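Local structure of thermostable carboxypeptidase 1 (Pyrococcus furiosus, 1KA2) at residues 425-436 with 483-493. The protein is a cobalt-dependent metallocarboxypeptidase of the M32 family that removes amino acids one after another from the C-terminus of peptides, with broad specificity. Numbering follows the deposited sequence.
Sequences IGTLLSAQLYYH and EDMDAEYFVRW
The side-chain amide of Q432 ties helix 425-436 to the loop 483-486 through three hydrogen bonds. Its NE2 donates to the backbone oxygen O of D484 (2.8 Å, N-H...O 165°) and, less straight, to OE2 of E483, while OE1 accepts from the backbone N of D486 at 2.9 Å. With CG anti to the backbone N (chi1 -156°) and the chain extended beyond it, the amide reaches the loop and lies nearly parallel to the Y489 ring. E483 OE2 also accepts from NE2 of H436, at 2.9 Å in the imidazole plane; Q432 NE2 and H436 NE2 reach that oxygen from opposite faces of the carboxylate plane. Replacing Q432 with alanine would probably leave D484 O and D486 N without their side-chain partner and E483 OE2 with one donor fewer. Y489 fits as a knob among A431, Q432, Y435 and H436, meeting the Y435 ring rim to rim. Over one face of Y435 the R492 guanidinium stacks flat, a cation-pi contact with CZ 4.5 Å from the ring centroid. Beside A431, where the helices come close, a water accepts from F490 N and lies within hydrogen-bonding distance of L428 O and D486 O. The short helix axes cross at 73°, 7.5 Å apart; helix 169-192 packs on M485, A487 and F490, and helix 295-309, which carries the metal ligand E299, on L429 and Y434.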
ATOM      1  N   ILE A 425     -23.890  20.002  -6.822  1.00 35.67           N
ATOM      2  CA  ILE A 425     -23.688  19.879  -8.264  1.00 35.65           C
ATOM      3  C   ILE A 425     -23.839  18.422  -8.688  1.00 37.78           C
ATOM      4  O   ILE A 425     -24.464  18.121  -9.710  1.00 37.24           O
ATOM      5  CB  ILE A 425     -22.293  20.364  -8.686  1.00 34.56           C
ATOM      6  CG1 ILE A 425     -22.192  21.876  -8.470  1.00 34.72           C
ATOM      7  CG2 ILE A 425     -22.020  19.969 -10.138  1.00 33.66           C
ATOM      8  CD1 ILE A 425     -20.859  22.467  -8.898  1.00 29.53           C
ATOM      9  N   GLY A 426     -23.235  17.520  -7.912  1.00 38.26           N
ATOM     10  CA  GLY A 426     -23.338  16.103  -8.214  1.00 36.02           C
ATOM     11  C   GLY A 426     -24.763  15.592  -8.128  1.00 36.30           C
ATOM     12  O   GLY A 426     -25.217  14.859  -9.007  1.00 35.54           O
ATOM     13  N   THR A 427     -25.475  15.959  -7.063  1.00 35.98           N
ATOM     14  CA  THR A 427     -26.867  15.510  -6.908  1.00 37.96           C
ATOM     15  C   THR A 427     -27.667  16.024  -8.109  1.00 37.24           C
ATOM     16  O   THR A 427     -28.360  15.262  -8.784  1.00 35.29           O
ATOM     17  CB  THR A 427     -27.527  16.076  -5.619  1.00 39.75           C
ATOM     18  OG1 THR A 427     -27.693  17.494  -5.758  1.00 41.48           O
ATOM     19  CG2 THR A 427     -26.651  15.797  -4.394  1.00 40.84           C
ATOM     20  N   LEU A 428     -27.556  17.324  -8.374  1.00 37.00           N
ATOM     21  CA  LEU A 428     -28.273  17.940  -9.491  1.00 38.14           C
ATOM     22  C   LEU A 428     -27.929  17.243 -10.800  1.00 39.10           C
ATOM     23  O   LEU A 428     -28.811  16.754 -11.514  1.00 39.16           O
ATOM     24  CB  LEU A 428     -27.922  19.424  -9.609  1.00 35.26           C
ATOM     25  CG  LEU A 428     -28.147  20.311  -8.373  1.00 37.23           C
ATOM     26  CD1 LEU A 428     -28.146  21.765  -8.803  1.00 37.39           C
ATOM     27  CD2 LEU A 428     -29.460  19.972  -7.680  1.00 37.45           C
ATOM     28  N   LEU A 429     -26.642  17.207 -11.119  1.00 39.71           N
ATOM     29  CA  LEU A 429     -26.206  16.561 -12.340  1.00 38.44           C
ATOM     30  C   LEU A 429     -26.672  15.108 -12.494  1.00 38.34           C
ATOM     31  O   LEU A 429     -26.827  14.630 -13.624  1.00 36.80           O
ATOM     32  CB  LEU A 429     -24.681  16.600 -12.444  1.00 40.01           C
ATOM     33  CG  LEU A 429     -24.079  17.826 -13.111  1.00 41.72           C
ATOM     34  CD1 LEU A 429     -24.417  19.044 -12.286  1.00 45.93           C
ATOM     35  CD2 LEU A 429     -22.573  17.663 -13.244  1.00 41.42           C
ATOM     36  N   SER A 430     -26.867  14.395 -11.383  1.00 36.63           N
ATOM     37  CA  SER A 430     -27.285  12.987 -11.469  1.00 38.43           C
ATOM     38  C   SER A 430     -28.698  12.878 -12.036  1.00 39.73           C
ATOM     39  O   SER A 430     -29.040  11.905 -12.728  1.00 39.04           O
ATOM     40  CB  SER A 430     -27.224  12.271 -10.104  1.00 36.42           C
ATOM     41  OG  SER A 430     -28.259  12.685  -9.223  1.00 37.03           O
ATOM     42  N   ALA A 431     -29.505  13.893 -11.736  1.00 40.35           N
ATOM     43  CA  ALA A 431     -30.884  13.959 -12.210  1.00 41.24           C
ATOM     44  C   ALA A 431     -30.880  14.247 -13.709  1.00 40.90           C
ATOM     45  O   ALA A 431     -31.494  13.528 -14.488  1.00 41.38           O
ATOM     46  CB  ALA A 431     -31.639  15.057 -11.471  1.00 40.67           C
ATOM     47  N   GLN A 432     -30.160  15.293 -14.099  1.00 40.94           N
ATOM     48  CA  GLN A 432     -30.066  15.695 -15.498  1.00 42.40           C
ATOM     49  C   GLN A 432     -29.602  14.530 -16.374  1.00 41.51           C
ATOM     50  O   GLN A 432     -30.188  14.250 -17.416  1.00 41.74           O
ATOM     51  CB  GLN A 432     -29.099  16.880 -15.623  1.00 41.43           C
ATOM     52  CG  GLN A 432     -29.317  17.763 -16.855  1.00 41.90           C
ATOM     53  CD  GLN A 432     -28.498  19.049 -16.815  1.00 41.17           C
ATOM     54  OE1 GLN A 432     -28.147  19.542 -15.738  1.00 40.63           O
ATOM     55  NE2 GLN A 432     -28.208  19.610 -17.986  1.00 41.12           N
ATOM     56  N   LEU A 433     -28.541  13.858 -15.945  1.00 40.40           N
ATOM     57  CA  LEU A 433     -28.014  12.728 -16.690  1.00 39.38           C
ATOM     58  C   LEU A 433     -29.044  11.629 -16.838  1.00 40.09           C
ATOM     59  O   LEU A 433     -29.082  10.946 -17.859  1.00 39.96           O
ATOM     60  CB  LEU A 433     -26.758  12.172 -16.004  1.00 36.96           C
ATOM     61  CG  LEU A 433     -25.541  13.098 -16.083  1.00 36.36           C
ATOM     62  CD1 LEU A 433     -24.318  12.479 -15.396  1.00 33.26           C
ATOM     63  CD2 LEU A 433     -25.267  13.383 -17.559  1.00 35.94           C
ATOM     64  N   TYR A 434     -29.867  11.445 -15.811  1.00 41.29           N
ATOM     65  CA  TYR A 434     -30.896  10.408 -15.839  1.00 42.05           C
ATOM     66  C   TYR A 434     -31.860  10.588 -17.004  1.00 43.23           C
ATOM     67  O   TYR A 434     -32.185   9.624 -17.700  1.00 43.18           O
ATOM     68  CB  TYR A 434     -31.698  10.389 -14.530  1.00 40.97           C
ATOM     69  CG  TYR A 434     -33.017   9.653 -14.655  1.00 41.83           C
ATOM     70  CD1 TYR A 434     -33.055   8.282 -14.950  1.00 42.09           C
ATOM     71  CD2 TYR A 434     -34.233  10.336 -14.534  1.00 40.88           C
ATOM     72  CE1 TYR A 434     -34.277   7.609 -15.124  1.00 40.95           C
ATOM     73  CE2 TYR A 434     -35.451   9.680 -14.706  1.00 41.71           C
ATOM     74  CZ  TYR A 434     -35.468   8.319 -14.999  1.00 42.79           C
ATOM     75  OH  TYR A 434     -36.677   7.679 -15.151  1.00 43.00           O
ATOM     76  N   TYR A 435     -32.322  11.820 -17.208  1.00 44.02           N
ATOM     77  CA  TYR A 435     -33.263  12.106 -18.289  1.00 44.70           C
ATOM     78  C   TYR A 435     -32.623  12.011 -19.663  1.00 45.99           C
ATOM     79  O   TYR A 435     -33.284  11.652 -20.632  1.00 46.34           O
ATOM     80  CB  TYR A 435     -33.913  13.478 -18.083  1.00 42.69           C
ATOM     81  CG  TYR A 435     -34.898  13.465 -16.930  1.00 42.47           C
ATOM     82  CD1 TYR A 435     -34.684  14.234 -15.789  1.00 41.37           C
ATOM     83  CD2 TYR A 435     -36.005  12.617 -16.953  1.00 42.94           C
ATOM     84  CE1 TYR A 435     -35.545  14.153 -14.690  1.00 42.33           C
ATOM     85  CE2 TYR A 435     -36.871  12.527 -15.860  1.00 44.49           C
ATOM     86  CZ  TYR A 435     -36.632  13.293 -14.729  1.00 43.71           C
ATOM     87  OH  TYR A 435     -37.456  13.159 -13.629  1.00 44.22           O
ATOM     88  N   HIS A 436     -31.334  12.318 -19.749  1.00 46.51           N
ATOM     89  CA  HIS A 436     -30.645  12.223 -21.022  1.00 47.69           C
ATOM     90  C   HIS A 436     -30.423  10.762 -21.406  1.00 48.72           C
ATOM     91  O   HIS A 436     -30.461  10.411 -22.589  1.00 48.71           O
ATOM     92  CB  HIS A 436     -29.321  12.974 -20.953  1.00 48.43           C
ATOM     93  CG  HIS A 436     -29.475  14.457 -21.090  1.00 49.95           C
ATOM     94  ND1 HIS A 436     -29.661  15.074 -22.309  1.00 48.02           N
ATOM     95  CD2 HIS A 436     -29.532  15.438 -20.159  1.00 49.85           C
ATOM     96  CE1 HIS A 436     -29.828  16.370 -22.122  1.00 48.72           C
ATOM     97  NE2 HIS A 436     -29.756  16.618 -20.827  1.00 48.22           N
ATOM     98  N   GLU A 483     -25.919  20.767 -23.310  1.00 55.16           N
ATOM     99  CA  GLU A 483     -26.351  21.854 -22.445  1.00 55.20           C
ATOM    100  C   GLU A 483     -25.494  21.981 -21.198  1.00 54.08           C
ATOM    101  O   GLU A 483     -24.497  21.271 -21.027  1.00 54.18           O
ATOM    102  CB  GLU A 483     -27.831  21.683 -22.058  1.00 56.59           C
ATOM    103  CG  GLU A 483     -28.233  20.261 -21.683  1.00 58.47           C
ATOM    104  CD  GLU A 483     -29.675  20.158 -21.223  1.00 58.46           C
ATOM    105  OE1 GLU A 483     -30.561  20.744 -21.876  1.00 62.27           O
ATOM    106  OE2 GLU A 483     -29.930  19.481 -20.211  1.00 60.56           O
ATOM    107  N   ASP A 484     -25.888  22.910 -20.339  1.00 52.41           N
ATOM    108  CA  ASP A 484     -25.188  23.170 -19.093  1.00 51.05           C
ATOM    109  C   ASP A 484     -26.023  22.624 -17.942  1.00 50.32           C
ATOM    110  O   ASP A 484     -27.167  22.211 -18.134  1.00 49.13           O
ATOM    111  CB  ASP A 484     -24.991  24.677 -18.922  1.00 51.22           C
ATOM    112  CG  ASP A 484     -24.093  25.269 -19.984  1.00 50.89           C
ATOM    113  OD1 ASP A 484     -22.859  25.248 -19.802  1.00 51.02           O
ATOM    114  OD2 ASP A 484     -24.622  25.744 -21.007  1.00 52.75           O
ATOM    115  N   MET A 485     -25.445  22.615 -16.747  1.00 49.48           N
ATOM    116  CA  MET A 485     -26.159  22.131 -15.580  1.00 49.08           C
ATOM    117  C   MET A 485     -27.424  22.970 -15.421  1.00 49.00           C
ATOM    118  O   MET A 485     -27.417  24.172 -15.683  1.00 48.96           O
ATOM    119  CB  MET A 485     -25.280  22.263 -14.325  1.00 47.36           C
ATOM    120  CG  MET A 485     -25.981  21.866 -13.034  1.00 46.85           C
ATOM    121  SD  MET A 485     -24.925  21.960 -11.576  1.00 47.66           S
ATOM    122  CE  MET A 485     -25.315  23.577 -10.953  1.00 50.40           C
ATOM    123  N   ASP A 486     -28.508  22.323 -15.013  1.00 49.16           N
ATOM    124  CA  ASP A 486     -29.777  23.004 -14.789  1.00 50.38           C
ATOM    125  C   ASP A 486     -30.515  22.313 -13.655  1.00 48.27           C
ATOM    126  O   ASP A 486     -31.026  21.201 -13.807  1.00 48.82           O
ATOM    127  CB  ASP A 486     -30.639  22.995 -16.051  1.00 52.65           C
ATOM    128  CG  ASP A 486     -32.065  23.461 -15.785  1.00 55.08           C
ATOM    129  OD1 ASP A 486     -32.250  24.501 -15.114  1.00 55.92           O
ATOM    130  OD2 ASP A 486     -33.002  22.786 -16.253  1.00 56.61           O
ATOM    131  N   ALA A 487     -30.557  22.984 -12.514  1.00 47.47           N
ATOM    132  CA  ALA A 487     -31.206  22.454 -11.327  1.00 46.18           C
ATOM    133  C   ALA A 487     -32.606  21.907 -11.570  1.00 46.36           C
ATOM    134  O   ALA A 487     -33.057  21.021 -10.849  1.00 46.62           O
ATOM    135  CB  ALA A 487     -31.253  23.528 -10.260  1.00 46.26           C
ATOM    136  N   GLU A 488     -33.291  22.433 -12.583  1.00 48.16           N
ATOM    137  CA  GLU A 488     -34.659  22.009 -12.900  1.00 47.98           C
ATOM    138  C   GLU A 488     -34.894  20.500 -12.952  1.00 46.93           C
ATOM    139  O   GLU A 488     -35.948  20.025 -12.517  1.00 45.04           O
ATOM    140  CB  GLU A 488     -35.113  22.631 -14.226  1.00 49.83           C
ATOM    141  CG  GLU A 488     -35.435  24.120 -14.156  1.00 50.95           C
ATOM    142  CD  GLU A 488     -36.540  24.424 -13.162  1.00 52.27           C
ATOM    143  OE1 GLU A 488     -37.501  23.625 -13.083  1.00 51.05           O
ATOM    144  OE2 GLU A 488     -36.451  25.463 -12.469  1.00 51.57           O
ATOM    145  N   TYR A 489     -33.926  19.751 -13.482  1.00 46.16           N
ATOM    146  CA  TYR A 489     -34.063  18.298 -13.581  1.00 45.35           C
ATOM    147  C   TYR A 489     -34.199  17.613 -12.236  1.00 46.15           C
ATOM    148  O   TYR A 489     -35.016  16.702 -12.072  1.00 46.89           O
ATOM    149  CB  TYR A 489     -32.880  17.690 -14.330  1.00 44.86           C
ATOM    150  CG  TYR A 489     -32.900  17.972 -15.808  1.00 44.76           C
ATOM    151  CD1 TYR A 489     -32.200  19.049 -16.340  1.00 45.24           C
ATOM    152  CD2 TYR A 489     -33.633  17.168 -16.679  1.00 45.67           C
ATOM    153  CE1 TYR A 489     -32.227  19.316 -17.703  1.00 45.11           C
ATOM    154  CE2 TYR A 489     -33.671  17.432 -18.042  1.00 45.33           C
ATOM    155  CZ  TYR A 489     -32.963  18.504 -18.543  1.00 44.64           C
ATOM    156  OH  TYR A 489     -32.978  18.758 -19.888  1.00 46.88           O
ATOM    157  N   PHE A 490     -33.394  18.043 -11.273  1.00 46.34           N
ATOM    158  CA  PHE A 490     -33.450  17.460  -9.940  1.00 46.46           C
ATOM    159  C   PHE A 490     -34.846  17.644  -9.349  1.00 46.22           C
ATOM    160  O   PHE A 490     -35.362  16.762  -8.665  1.00 46.96           O
ATOM    161  CB  PHE A 490     -32.409  18.115  -9.020  1.00 46.35           C
ATOM    162  CG  PHE A 490     -32.332  17.493  -7.651  1.00 45.64           C
ATOM    163  CD1 PHE A 490     -31.784  16.222  -7.477  1.00 44.93           C
ATOM    164  CD2 PHE A 490     -32.829  18.167  -6.538  1.00 46.69           C
ATOM    165  CE1 PHE A 490     -31.730  15.632  -6.210  1.00 45.20           C
ATOM    166  CE2 PHE A 490     -32.783  17.589  -5.269  1.00 46.15           C
ATOM    167  CZ  PHE A 490     -32.231  16.315  -5.105  1.00 45.96           C
ATOM    168  N   VAL A 491     -35.457  18.796  -9.612  1.00 46.68           N
ATOM    169  CA  VAL A 491     -36.797  19.078  -9.100  1.00 46.37           C
ATOM    170  C   VAL A 491     -37.849  18.138  -9.703  1.00 46.17           C
ATOM    171  O   VAL A 491     -38.718  17.628  -8.992  1.00 46.95           O
ATOM    172  CB  VAL A 491     -37.202  20.544  -9.378  1.00 46.44           C
ATOM    173  CG1 VAL A 491     -38.606  20.803  -8.842  1.00 46.14           C
ATOM    174  CG2 VAL A 491     -36.203  21.494  -8.718  1.00 44.43           C
ATOM    175  N   ARG A 492     -37.768  17.904 -11.010  1.00 46.17           N
ATOM    176  CA  ARG A 492     -38.716  17.009 -11.661  1.00 45.61           C
ATOM    177  C   ARG A 492     -38.491  15.604 -11.136  1.00 45.57           C
ATOM    178  O   ARG A 492     -39.442  14.924 -10.746  1.00 45.71           O
ATOM    179  CB  ARG A 492     -38.529  17.008 -13.175  1.00 46.85           C
ATOM    180  CG  ARG A 492     -39.634  16.250 -13.900  1.00 49.73           C
ATOM    181  CD  ARG A 492     -39.234  15.854 -15.314  1.00 51.66           C
ATOM    182  NE  ARG A 492     -38.515  16.921 -16.004  1.00 53.77           N
ATOM    183  CZ  ARG A 492     -38.212  16.905 -17.298  1.00 54.09           C
ATOM    184  NH1 ARG A 492     -38.575  15.870 -18.051  1.00 53.61           N
ATOM    185  NH2 ARG A 492     -37.542  17.921 -17.837  1.00 53.10           N
ATOM    186  N   TRP A 493     -37.232  15.163 -11.130  1.00 44.90           N
ATOM    187  CA  TRP A 493     -36.906  13.828 -10.626  1.00 42.32           C
ATOM    188  C   TRP A 493     -37.620  13.624  -9.282  1.00 41.21           C
ATOM    189  O   TRP A 493     -38.370  12.667  -9.104  1.00 40.60           O
ATOM    190  CB  TRP A 493     -35.382  13.667 -10.445  1.00 42.41           C
ATOM    191  CG  TRP A 493     -34.970  12.308  -9.870  1.00 42.06           C
ATOM    192  CD1 TRP A 493     -35.124  11.087 -10.466  1.00 41.01           C
ATOM    193  CD2 TRP A 493     -34.398  12.051  -8.575  1.00 42.13           C
ATOM    194  NE1 TRP A 493     -34.693  10.087  -9.624  1.00 43.03           N
ATOM    195  CE2 TRP A 493     -34.242  10.648  -8.458  1.00 42.34           C
ATOM    196  CE3 TRP A 493     -34.005  12.868  -7.502  1.00 39.98           C
ATOM    197  CZ2 TRP A 493     -33.710  10.044  -7.313  1.00 38.76           C
ATOM    198  CZ3 TRP A 493     -33.478  12.269  -6.365  1.00 37.78           C
ATOM    199  CH2 TRP A 493     -33.337  10.868  -6.280  1.00 40.47           C
TER
HETATM  200  O   HOH W   1     -30.883  19.014 -11.935  1.00 35.76           O